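Putative acetyltransferase (Streptococcus mutans, PDB 3LD2) binds coenzyme A and, as a member of the GNAT family, probably transfers an acyl group from it to an acceptor that is not identified. Local coordinates at residues Leu146-Ser151 and Asp184-Tyr189. Sequence-based numbering, arbitrary orientation.
Sequences LIHVLS and DLIYSY
I147 and V149 pair with Y187 and L185 through four backbone hydrogen bonds, two at each hydrogen-bonded pair, which hold strands 144-150 and 180-190 antiparallel, with 149° between the directions of segments 146-150 and 184-189. In this GNAT fold the pairing joins the strand beside the coenzyme to the C-terminal strand, which lies between it and strand 166-177. Alternation of side chains then gives the pair two unlike faces. On the face of I147, V149 and Y187 the contacts are apolar and look toward helix 154-162, with Y160 against I147 and V149 and V157 against Y187. There I147 CG1 lies 3.7 Å from Y187 CB, while V149 CG2 reaches Y187 CD2 at 3.6 Å, oblique to the ring. V149 also lies about 5 Å from the bound coenzyme A, side chain to ligand. The other face mixes apolar and polar groups: L146 CG touches I186 CG2 at 3.8 Å, and I186 runs alongside H148, placing its CG1 over the imidazole face, 4.2 Å from the ring centroid. D184, two pairs further along and so on the same face as H148, reaches the ring diagonally; with CG anti to the backbone N (chi1 -171°), its carboxylate swings to the imidazole edge, the two planes only 22° apart. H148 ND1 donates in its own ring plane to the syn side of D184 OD2, at 2.6 Å.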
ATOM      1  N   LEU A 146       3.957  -9.791  -2.120  1.00 11.89           N
ATOM      2  CA  LEU A 146       3.141 -10.314  -1.067  1.00 14.76           C
ATOM      3  C   LEU A 146       2.630  -9.201  -0.121  1.00 14.57           C
ATOM      4  O   LEU A 146       3.409  -8.359   0.344  1.00 12.12           O
ATOM      5  CB  LEU A 146       3.925 -11.402  -0.334  1.00 12.23           C
ATOM      6  CG  LEU A 146       3.170 -12.249   0.671  1.00 14.75           C
ATOM      7  CD1 LEU A 146       3.641 -13.669   0.642  1.00 18.24           C
ATOM      8  CD2 LEU A 146       3.379 -11.645   2.044  1.00 19.10           C
ATOM      9  N   ILE A 147       1.318  -9.215   0.148  1.00 12.37           N
ATOM     10  CA  ILE A 147       0.690  -8.256   1.066  1.00 12.89           C
ATOM     11  C   ILE A 147      -0.281  -8.888   2.060  1.00 13.65           C
ATOM     12  O   ILE A 147      -0.823  -9.975   1.838  1.00 14.64           O
ATOM     13  CB  ILE A 147      -0.089  -7.174   0.310  1.00 13.63           C
ATOM     14  CG1 ILE A 147      -1.069  -7.834  -0.658  1.00 12.04           C
ATOM     15  CG2 ILE A 147       0.877  -6.213  -0.419  1.00 14.14           C
ATOM     16  CD1 ILE A 147      -1.793  -6.862  -1.552  1.00 13.79           C
ATOM     17  N   HIS A 148      -0.493  -8.177   3.156  1.00 13.66           N
ATOM     18  CA  HIS A 148      -1.439  -8.556   4.193  1.00 14.74           C
ATOM     19  C   HIS A 148      -2.652  -7.635   4.128  1.00 16.81           C
ATOM     20  O   HIS A 148      -2.495  -6.415   4.128  1.00 19.12           O
ATOM     21  CB  HIS A 148      -0.793  -8.383   5.554  1.00 12.81           C
ATOM     22  CG  HIS A 148       0.263  -9.394   5.851  1.00 18.64           C
ATOM     23  ND1 HIS A 148       0.073 -10.427   6.741  1.00 19.32           N
ATOM     24  CD2 HIS A 148       1.524  -9.534   5.375  1.00 19.69           C
ATOM     25  CE1 HIS A 148       1.173 -11.154   6.808  1.00 21.08           C
ATOM     26  NE2 HIS A 148       2.069 -10.633   5.989  1.00 21.58           N
ATOM     27  N   VAL A 149      -3.853  -8.209   4.069  1.00 14.16           N
ATOM     28  CA  VAL A 149      -5.084  -7.428   4.005  1.00 10.05           C
ATOM     29  C   VAL A 149      -6.013  -7.882   5.137  1.00 11.88           C
ATOM     30  O   VAL A 149      -6.321  -9.065   5.251  1.00 12.04           O
ATOM     31  CB  VAL A 149      -5.787  -7.603   2.633  1.00 13.67           C
ATOM     32  CG1 VAL A 149      -6.897  -6.573   2.447  1.00 14.32           C
ATOM     33  CG2 VAL A 149      -4.799  -7.494   1.487  1.00 13.63           C
ATOM     34  N   LEU A 150      -6.429  -6.954   5.995  1.00 13.35           N
ATOM     35  CA  LEU A 150      -7.473  -7.225   6.984  1.00 12.03           C
ATOM     36  C   LEU A 150      -8.737  -7.672   6.270  1.00 12.16           C
ATOM     37  O   LEU A 150      -9.091  -7.081   5.254  1.00  9.94           O
ATOM     38  CB  LEU A 150      -7.809  -5.972   7.763  1.00 11.06           C
ATOM     39  CG  LEU A 150      -6.785  -5.527   8.786  1.00 12.77           C
ATOM     40  CD1 LEU A 150      -7.434  -4.507   9.722  1.00 10.92           C
ATOM     41  CD2 LEU A 150      -6.254  -6.744   9.556  1.00 11.24           C
ATOM     42  N   SER A 151      -9.398  -8.717   6.787  1.00 11.34           N
ATOM     43  CA  SER A 151     -10.633  -9.222   6.177  1.00 10.98           C
ATOM     44  C   SER A 151     -11.791  -8.204   6.239  1.00 12.20           C
ATOM     45  O   SER A 151     -12.785  -8.343   5.548  1.00 11.06           O
ATOM     46  CB  SER A 151     -11.031 -10.598   6.748  1.00 11.64           C
ATOM     47  OG  SER A 151     -11.322 -10.561   8.131  1.00 10.60           O
ATOM     48  N   ASP A 184      -6.505 -12.145   8.776  1.00 14.01           N
ATOM     49  CA  ASP A 184      -5.456 -11.562   7.970  1.00 10.43           C
ATOM     50  C   ASP A 184      -5.389 -12.337   6.666  1.00 12.40           C
ATOM     51  O   ASP A 184      -5.066 -13.527   6.656  1.00 15.47           O
ATOM     52  CB  ASP A 184      -4.137 -11.663   8.721  1.00 15.64           C
ATOM     53  CG  ASP A 184      -3.021 -10.889   8.059  1.00 20.83           C
ATOM     54  OD1 ASP A 184      -3.313  -9.985   7.240  1.00 18.51           O
ATOM     55  OD2 ASP A 184      -1.846 -11.187   8.379  1.00 24.94           O
ATOM     56  N   LEU A 185      -5.716 -11.682   5.560  1.00 10.71           N
ATOM     57  CA  LEU A 185      -5.662 -12.342   4.269  1.00 12.20           C
ATOM     58  C   LEU A 185      -4.396 -11.950   3.553  1.00 14.21           C
ATOM     59  O   LEU A 185      -4.076 -10.767   3.435  1.00 13.68           O
ATOM     60  CB  LEU A 185      -6.869 -11.984   3.419  1.00 13.64           C
ATOM     61  CG  LEU A 185      -8.221 -12.147   4.097  1.00 12.02           C
ATOM     62  CD1 LEU A 185      -9.317 -11.724   3.123  1.00  9.22           C
ATOM     63  CD2 LEU A 185      -8.370 -13.577   4.568  1.00 11.05           C
ATOM     64  N   ILE A 186      -3.669 -12.958   3.090  1.00 15.81           N
ATOM     65  CA  ILE A 186      -2.357 -12.746   2.527  1.00 14.40           C
ATOM     66  C   ILE A 186      -2.478 -12.924   1.047  1.00 13.83           C
ATOM     67  O   ILE A 186      -2.802 -14.021   0.593  1.00 14.29           O
ATOM     68  CB  ILE A 186      -1.344 -13.734   3.113  1.00 14.33           C
ATOM     69  CG1 ILE A 186      -1.208 -13.458   4.604  1.00 13.35           C
ATOM     70  CG2 ILE A 186       0.021 -13.598   2.413  1.00 12.89           C
ATOM     71  CD1 ILE A 186      -0.164 -14.273   5.277  1.00 13.68           C
ATOM     72  N   TYR A 187      -2.246 -11.833   0.315  1.00 12.12           N
ATOM     73  CA  TYR A 187      -2.350 -11.827  -1.140  1.00 12.27           C
ATOM     74  C   TYR A 187      -0.988 -11.791  -1.814  1.00 13.82           C
ATOM     75  O   TYR A 187      -0.054 -11.143  -1.344  1.00 15.71           O
ATOM     76  CB  TYR A 187      -3.196 -10.642  -1.618  1.00 11.52           C
ATOM     77  CG  TYR A 187      -4.684 -10.870  -1.495  1.00 11.76           C
ATOM     78  CD1 TYR A 187      -5.423 -11.371  -2.560  1.00 12.09           C
ATOM     79  CD2 TYR A 187      -5.351 -10.603  -0.306  1.00 14.64           C
ATOM     80  CE1 TYR A 187      -6.773 -11.596  -2.444  1.00 13.09           C
ATOM     81  CE2 TYR A 187      -6.717 -10.818  -0.182  1.00 10.88           C
ATOM     82  CZ  TYR A 187      -7.414 -11.317  -1.244  1.00 13.98           C
ATOM     83  OH  TYR A 187      -8.763 -11.514  -1.122  1.00 21.27           O
ATOM     84  N   SER A 188      -0.855 -12.474  -2.935  1.00 14.50           N
ATOM     85  CA  SER A 188       0.438 -12.471  -3.580  1.00 13.73           C
ATOM     86  C   SER A 188       0.289 -12.232  -5.059  1.00 14.41           C
ATOM     87  O   SER A 188      -0.819 -12.228  -5.588  1.00 14.74           O
ATOM     88  CB  SER A 188       1.237 -13.751  -3.258  1.00 13.13           C
ATOM     89  OG  SER A 188       0.594 -14.896  -3.764  1.00 13.60           O
ATOM     90  N   TYR A 189       1.414 -11.992  -5.721  1.00 15.16           N
ATOM     91  CA  TYR A 189       1.404 -11.740  -7.149  1.00 14.33           C
ATOM     92  C   TYR A 189       2.656 -12.334  -7.744  1.00 15.84           C
ATOM     93  O   TYR A 189       3.758 -12.084  -7.253  1.00 19.64           O
ATOM     94  CB  TYR A 189       1.353 -10.230  -7.421  1.00 16.82           C
ATOM     95  CG  TYR A 189       0.958  -9.862  -8.836  1.00 16.23           C
ATOM     96  CD1 TYR A 189      -0.287  -9.305  -9.112  1.00 16.93           C
ATOM     97  CD2 TYR A 189       1.831 -10.061  -9.889  1.00 17.11           C
ATOM     98  CE1 TYR A 189      -0.655  -8.970 -10.398  1.00 17.35           C
ATOM     99  CE2 TYR A 189       1.477  -9.728 -11.180  1.00 17.41           C
ATOM    100  CZ  TYR A 189       0.243  -9.178 -11.430  1.00 19.96           C
ATOM    101  OH  TYR A 189      -0.091  -8.851 -12.724  1.00 27.76           O
TER